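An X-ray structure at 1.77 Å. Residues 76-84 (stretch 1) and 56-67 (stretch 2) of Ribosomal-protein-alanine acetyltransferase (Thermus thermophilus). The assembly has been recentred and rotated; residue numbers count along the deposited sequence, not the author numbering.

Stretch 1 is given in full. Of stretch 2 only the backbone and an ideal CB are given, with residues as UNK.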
ATOM      1  N   GLY A  76      -4.559 -10.994  23.091  1.00 20.69           N
ATOM      2  CA  GLY A  76      -4.575  -9.982  22.058  1.00 19.77           C
ATOM      3  C   GLY A  76      -5.059 -10.586  20.757  1.00 20.36           C
ATOM      4  O   GLY A  76      -5.806 -11.553  20.770  1.00 21.01           O
ATOM      5  N   ARG A  77      -4.639 -10.009  19.631  1.00 19.13           N
ATOM      6  CA  ARG A  77      -5.062 -10.526  18.348  1.00 19.76           C
ATOM      7  C   ARG A  77      -3.955 -10.421  17.322  1.00 18.79           C
ATOM      8  O   ARG A  77      -3.025  -9.652  17.484  1.00 20.21           O
ATOM      9  CB  ARG A  77      -6.309  -9.761  17.812  1.00 19.35           C
ATOM     10  CG  ARG A  77      -6.187  -8.221  17.705  1.00 19.29           C
ATOM     11  CD  ARG A  77      -5.613  -7.778  16.346  1.00 21.88           C
ATOM     12  NE  ARG A  77      -5.477  -6.322  16.275  1.00 21.52           N
ATOM     13  CZ  ARG A  77      -4.612  -5.697  15.493  1.00 24.51           C
ATOM     14  NH1 ARG A  77      -3.786  -6.396  14.691  1.00 21.37           N
ATOM     15  NH2 ARG A  77      -4.550  -4.373  15.531  1.00 22.89           N
ATOM     16  N   ILE A  78      -4.072 -11.243  16.279  1.00 19.75           N
ATOM     17  CA  ILE A  78      -3.134 -11.190  15.161  1.00 18.90           C
ATOM     18  C   ILE A  78      -4.020 -11.162  13.904  1.00 20.07           C
ATOM     19  O   ILE A  78      -5.112 -11.756  13.870  1.00 19.49           O
ATOM     20  CB  ILE A  78      -2.132 -12.384  15.192  1.00 19.51           C
ATOM     21  CG1 ILE A  78      -1.236 -12.301  13.958  1.00 19.20           C
ATOM     22  CG2 ILE A  78      -2.876 -13.732  15.225  1.00 17.53           C
ATOM     23  CD1 ILE A  78       0.065 -13.227  14.032  1.00 19.60           C
ATOM     24  N   SER A  79      -3.575 -10.437  12.889  1.00 19.97           N
ATOM     25  CA  SER A  79      -4.376 -10.259  11.685  1.00 19.17           C
ATOM     26  C   SER A  79      -3.618 -10.401  10.406  1.00 19.80           C
ATOM     27  O   SER A  79      -2.504  -9.874  10.310  1.00 20.12           O
ATOM     28  CB  SER A  79      -4.941  -8.842  11.652  1.00 20.42           C
ATOM     29  OG  SER A  79      -5.632  -8.567  12.875  1.00 20.34           O
ATOM     30  N   VAL A  80      -4.261 -11.066   9.435  1.00 19.73           N
ATOM     31  CA  VAL A  80      -3.743 -11.134   8.074  1.00 19.18           C
ATOM     32  C   VAL A  80      -4.510  -9.991   7.438  1.00 20.65           C
ATOM     33  O   VAL A  80      -5.735  -9.973   7.470  1.00 21.98           O
ATOM     34  CB  VAL A  80      -4.089 -12.431   7.405  1.00 19.82           C
ATOM     35  CG1 VAL A  80      -3.933 -12.284   5.876  1.00 21.76           C
ATOM     36  CG2 VAL A  80      -3.117 -13.475   7.919  1.00 20.38           C
ATOM     37  N   ILE A  81      -3.765  -9.038   6.883  1.00 19.65           N
ATOM     38  CA  ILE A  81      -4.329  -7.829   6.288  1.00 20.38           C
ATOM     39  C   ILE A  81      -4.074  -7.792   4.793  1.00 23.17           C
ATOM     40  O   ILE A  81      -2.968  -8.096   4.318  1.00 21.65           O
ATOM     41  CB  ILE A  81      -3.688  -6.591   6.966  1.00 22.07           C
ATOM     42  CG1 ILE A  81      -4.101  -6.559   8.442  1.00 23.33           C
ATOM     43  CG2 ILE A  81      -4.099  -5.277   6.266  1.00 23.35           C
ATOM     44  CD1 ILE A  81      -3.284  -5.553   9.282  1.00 24.58           C
ATOM     45  N   ALA A  82      -5.124  -7.466   4.042  1.00 22.21           N
ATOM     46  CA  ALA A  82      -4.965  -7.329   2.592  1.00 23.47           C
ATOM     47  C   ALA A  82      -4.203  -8.467   1.907  1.00 23.16           C
ATOM     48  O   ALA A  82      -3.205  -8.242   1.204  1.00 24.75           O
ATOM     49  CB  ALA A  82      -4.269  -5.981   2.297  1.00 24.96           C
ATOM     50  N   PRO A  83      -4.651  -9.697   2.090  1.00 23.53           N
ATOM     51  CA  PRO A  83      -3.942 -10.803   1.437  1.00 23.67           C
ATOM     52  C   PRO A  83      -4.188 -10.719  -0.071  1.00 25.41           C
ATOM     53  O   PRO A  83      -5.326 -10.478  -0.518  1.00 23.51           O
ATOM     54  CB  PRO A  83      -4.580 -12.031   2.060  1.00 25.18           C
ATOM     55  CG  PRO A  83      -5.997 -11.589   2.368  1.00 25.12           C
ATOM     56  CD  PRO A  83      -5.773 -10.188   2.917  1.00 23.73           C
ATOM     57  N   GLU A  84      -3.130 -10.891  -0.854  1.00 24.18           N
ATOM     58  CA  GLU A  84      -3.245 -10.806  -2.305  1.00 26.32           C
ATOM     59  C   GLU A  84      -2.551 -11.997  -2.923  1.00 25.89           C
ATOM     60  O   GLU A  84      -1.376 -11.912  -3.293  1.00 25.78           O
ATOM     61  CB  GLU A  84      -2.576  -9.547  -2.815  1.00 28.15           C
ATOM     62  CG  GLU A  84      -3.258  -8.248  -2.448  1.00 31.88           C
ATOM     63  CD  GLU A  84      -2.621  -7.068  -3.160  1.00 34.52           C
ATOM     64  OE1 GLU A  84      -2.575  -7.082  -4.406  1.00 37.61           O
ATOM     65  OE2 GLU A  84      -2.163  -6.128  -2.480  1.00 37.31           O
ATOM     66  N   UNK A  56     -14.630  -2.888  13.848  1.00 26.58           N
ATOM     67  CA  UNK A  56     -13.841  -2.380  12.740  1.00 26.56           C
ATOM     68  C   UNK A  56     -12.870  -3.454  12.256  1.00 27.09           C
ATOM     69  O   UNK A  56     -12.707  -3.683  11.051  1.00 25.40           O
ATOM     70  CB  UNK A  56     -13.086  -1.114  13.151  1.00 26.56           C
ATOM     71  N   UNK A  57     -12.211  -4.118  13.194  1.00 24.78           N
ATOM     72  CA  UNK A  57     -11.283  -5.171  12.790  1.00 24.33           C
ATOM     73  C   UNK A  57     -12.007  -6.277  12.032  1.00 25.83           C
ATOM     74  O   UNK A  57     -11.527  -6.764  11.002  1.00 24.26           O
ATOM     75  CB  UNK A  57     -10.569  -5.751  14.013  1.00 24.33           C
ATOM     76  N   UNK A  58     -13.156  -6.695  12.555  1.00 24.32           N
ATOM     77  CA  UNK A  58     -13.887  -7.790  11.940  1.00 26.63           C
ATOM     78  C   UNK A  58     -14.514  -7.431  10.604  1.00 28.05           C
ATOM     79  O   UNK A  58     -14.784  -8.323   9.793  1.00 29.34           O
ATOM     80  CB  UNK A  58     -14.978  -8.277  12.896  1.00 26.63           C
ATOM     81  N   UNK A  59     -14.737  -6.149  10.375  1.00 28.42           N
ATOM     82  CA  UNK A  59     -15.394  -5.734   9.146  1.00 29.63           C
ATOM     83  C   UNK A  59     -14.545  -5.306   7.973  1.00 29.73           C
ATOM     84  O   UNK A  59     -15.068  -5.080   6.883  1.00 29.17           O
ATOM     85  CB  UNK A  59     -16.331  -4.571   9.480  1.00 29.63           C
ATOM     86  N   UNK A  60     -13.243  -5.195   8.170  1.00 27.38           N
ATOM     87  CA  UNK A  60     -12.363  -4.759   7.105  1.00 28.13           C
ATOM     88  C   UNK A  60     -12.317  -5.843   6.035  1.00 27.83           C
ATOM     89  O   UNK A  60     -12.016  -7.011   6.300  1.00 26.16           O
ATOM     90  CB  UNK A  60     -10.963  -4.450   7.639  1.00 28.13           C
ATOM     91  N   UNK A  61     -12.629  -5.465   4.793  1.00 28.81           N
ATOM     92  CA  UNK A  61     -12.632  -6.405   3.677  1.00 28.34           C
ATOM     93  C   UNK A  61     -11.318  -7.154   3.567  1.00 25.85           C
ATOM     94  O   UNK A  61     -10.249  -6.541   3.622  1.00 26.97           O
ATOM     95  CB  UNK A  61     -12.921  -5.671   2.366  1.00 28.34           C
ATOM     96  N   UNK A  62     -11.433  -8.457   3.381  1.00 26.46           N
ATOM     97  CA  UNK A  62     -10.264  -9.303   3.220  1.00 26.28           C
ATOM     98  C   UNK A  62      -9.467  -9.607   4.484  1.00 26.08           C
ATOM     99  O   UNK A  62      -8.637 -10.521   4.478  1.00 25.47           O
ATOM    100  CB  UNK A  62      -9.328  -8.647   2.203  1.00 26.28           C
ATOM    101  N   UNK A  63      -9.715  -8.874   5.563  1.00 23.94           N
ATOM    102  CA  UNK A  63      -8.947  -9.112   6.805  1.00 22.40           C
ATOM    103  C   UNK A  63      -9.358 -10.408   7.534  1.00 23.85           C
ATOM    104  O   UNK A  63     -10.544 -10.730   7.638  1.00 24.89           O
ATOM    105  CB  UNK A  63      -9.125  -7.924   7.752  1.00 22.40           C
ATOM    106  N   UNK A  64      -8.381 -11.187   7.993  1.00 20.62           N
ATOM    107  CA  UNK A  64      -8.659 -12.414   8.714  1.00 20.47           C
ATOM    108  C   UNK A  64      -8.031 -12.189  10.091  1.00 21.18           C
ATOM    109  O   UNK A  64      -6.843 -11.874  10.180  1.00 20.12           O
ATOM    110  CB  UNK A  64      -8.107 -13.652   8.005  1.00 20.47           C
ATOM    111  N   UNK A  65      -8.827 -12.354  11.147  1.00 21.26           N
ATOM    112  CA  UNK A  65      -8.344 -12.061  12.510  1.00 20.72           C
ATOM    113  C   UNK A  65      -8.442 -13.245  13.453  1.00 21.09           C
ATOM    114  O   UNK A  65      -9.406 -14.036  13.395  1.00 20.47           O
ATOM    115  CB  UNK A  65      -9.132 -10.890  13.101  1.00 20.72           C
ATOM    116  N   UNK A  66      -7.450 -13.384  14.318  1.00 18.85           N
ATOM    117  CA  UNK A  66      -7.516 -14.441  15.323  1.00 19.27           C
ATOM    118  C   UNK A  66      -7.280 -13.841  16.697  1.00 18.99           C
ATOM    119  O   UNK A  66      -6.469 -12.913  16.877  1.00 20.82           O
ATOM    120  CB  UNK A  66      -6.496 -15.543  15.032  1.00 19.27           C
ATOM    121  N   UNK A  67      -7.973 -14.390  17.673  1.00 18.31           N
ATOM    122  CA  UNK A  67      -7.672 -14.043  19.064  1.00 19.42           C
ATOM    123  C   UNK A  67      -6.501 -14.948  19.455  1.00 20.17           C
ATOM    124  O   UNK A  67      -6.439 -16.099  19.048  1.00 21.17           O
ATOM    125  CB  UNK A  67      -8.879 -14.227  19.986  1.00 19.42           C
TER

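Stretch 2 ends a helix, passes through a turn and then runs as a strand alongside residues 76-81; the N-to-C directions of the two strands lie 167° apart, nearly antiparallel. Position 56 is helical and out of reach of stretch 1, so its neighbour sets no demand; it is glycine. At position 57 CA-to-CB points toward stretch 1, but an ideal CB has nothing within 5.5 Å, so a long side chain is needed to make contact, and an apolar or an acidic one could meet R77. The residue is L57, whose CD1 lies 3.9 Å from NE of R77. Positions 58 and 59 are also out of reach and open to many residues; they are L58 and G59.

Position 60 points toward stretch 1 from a distance, and only an extended side chain would arrive. E60 is such a residue, with chi1 and chi2 both t; its OE2 comes within 3.7 Å of CG2 of I81. A water accepts from A82 N (2.9 Å to the water O) and donates to E60 OE2 (3.1 Å), bridging the stretches. Position 61, with phi -53°, is compatible with proline among others, and P61 is found there, its O taking a second hydrogen bond from the same water at 2.9 Å. At position 62 phi is 75°, which favours glycine, and an ideal CB would sit 3.9 Å from CD of P83. The residue is G62, third in a type II turn from E60 to position 63.

At position 63 CA-to-CB points sideways, yet S79 OG and the apolar end of I81 lie within range of a long side chain. A long polar one could reach the S79 hydroxyl; the nearby R77 charge would favour an acidic or neutral group, and a basic one would need compensation from elsewhere. R63 fills the site: NH2 donates to S79 OG at 3.0 Å, while CD1 of I81 lies over one face of the guanidinium. Its NH1 forms a salt bridge with E60 OE1 at 2.9 Å, which supplies a negative charge beside the group. R63 NH2 and R77 NH1 lie 3.3 Å apart, two donors of like charge that are not hydrogen-bonded.

Position 64 pairs with V80 through two backbone hydrogen bonds, and its CB is 4.2 Å from V80 CB; a beta-branched or other apolar residue fits. V64 packs there.

Position 65 shares a sheet face with S79, and its ideal CB is 4.2 Å from S79 OG, a hydroxyl that calls for a small or polar partner. N65 answers with OD1, which accepts from S79 OG at 2.6 Å and from R63 NE at 2.9 Å, tying the serine and arginine together.

Position 66 forms a hydrogen-bonded pair with I78, on the face also occupied by V80. With CB 4.1 Å from I78 CG2, a large apolar or aromatic group could extend along this surface. W66 does so: V80 CG2 meets the ring edge 3.7 Å from W66 CZ3.

Position 67 faces the same side as R77, its ideal CB 4.1 Å from G76 O; small residues fit easily, and A67 is present.

Stretch 2, residues 56-67: GLLGEPGRVNWA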
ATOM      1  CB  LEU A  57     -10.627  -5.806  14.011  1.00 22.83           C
ATOM      2  CG  LEU A  57      -9.791  -4.902  14.924  1.00 25.52           C
ATOM      3  CD1 LEU A  57      -9.324  -5.734  16.145  1.00 24.05           C
ATOM      4  CD2 LEU A  57      -8.589  -4.358  14.179  1.00 25.08           C
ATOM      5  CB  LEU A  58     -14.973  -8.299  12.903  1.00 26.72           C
ATOM      6  CG  LEU A  58     -14.450  -8.698  14.300  1.00 27.32           C
ATOM      7  CD1 LEU A  58     -15.627  -9.024  15.231  1.00 26.49           C
ATOM      8  CD2 LEU A  58     -13.528  -9.949  14.206  1.00 24.58           C
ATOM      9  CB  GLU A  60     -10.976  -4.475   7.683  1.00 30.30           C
ATOM     10  CG  GLU A  60      -9.953  -4.055   6.654  1.00 31.45           C
ATOM     11  CD  GLU A  60      -8.590  -3.768   7.240  1.00 34.12           C
ATOM     12  OE1 GLU A  60      -8.534  -3.371   8.426  1.00 28.70           O
ATOM     13  OE2 GLU A  60      -7.574  -3.921   6.488  1.00 34.57           O
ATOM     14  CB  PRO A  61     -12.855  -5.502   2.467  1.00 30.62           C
ATOM     15  CG  PRO A  61     -13.675  -4.369   3.052  1.00 31.80           C
ATOM     16  CD  PRO A  61     -12.933  -4.098   4.338  1.00 30.42           C
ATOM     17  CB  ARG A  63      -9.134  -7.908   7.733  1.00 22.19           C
ATOM     18  CG  ARG A  63      -8.192  -7.907   8.930  1.00 20.25           C
ATOM     19  CD  ARG A  63      -8.300  -6.563   9.640  1.00 20.95           C
ATOM     20  NE  ARG A  63      -7.439  -6.552  10.816  1.00 20.96           N
ATOM     21  CZ  ARG A  63      -6.689  -5.527  11.180  1.00 21.96           C
ATOM     22  NH1 ARG A  63      -6.704  -4.408  10.462  1.00 23.59           N
ATOM     23  NH2 ARG A  63      -5.882  -5.643  12.235  1.00 21.83           N
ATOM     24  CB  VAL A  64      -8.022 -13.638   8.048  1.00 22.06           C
ATOM     25  CG1 VAL A  64      -8.509 -14.895   8.739  1.00 22.96           C
ATOM     26  CG2 VAL A  64      -8.399 -13.661   6.528  1.00 23.44           C
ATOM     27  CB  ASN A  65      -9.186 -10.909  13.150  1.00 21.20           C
ATOM     28  CG  ASN A  65      -9.135  -9.631  12.359  1.00 21.89           C
ATOM     29  OD1 ASN A  65      -8.151  -8.893  12.408  1.00 22.27           O
ATOM     30  ND2 ASN A  65     -10.243  -9.329  11.619  1.00 21.41           N
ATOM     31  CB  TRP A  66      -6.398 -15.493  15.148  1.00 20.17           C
ATOM     32  CG  TRP A  66      -6.529 -16.331  13.942  1.00 18.57           C
ATOM     33  CD1 TRP A  66      -7.055 -17.597  13.867  1.00 19.82           C
ATOM     34  CD2 TRP A  66      -6.111 -15.990  12.618  1.00 20.65           C
ATOM     35  NE1 TRP A  66      -6.980 -18.065  12.565  1.00 19.77           N
ATOM     36  CE2 TRP A  66      -6.405 -17.099  11.782  1.00 20.10           C
ATOM     37  CE3 TRP A  66      -5.521 -14.855  12.049  1.00 18.61           C
ATOM     38  CZ2 TRP A  66      -6.114 -17.096  10.401  1.00 21.10           C
ATOM     39  CZ3 TRP A  66      -5.236 -14.847  10.691  1.00 21.45           C
ATOM     40  CH2 TRP A  66      -5.531 -15.962   9.880  1.00 20.47           C
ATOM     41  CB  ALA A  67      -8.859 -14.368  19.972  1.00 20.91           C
TER
HETATM   42  O   HOH W   1      -7.708  -6.609   4.952  1.00 29.05           O
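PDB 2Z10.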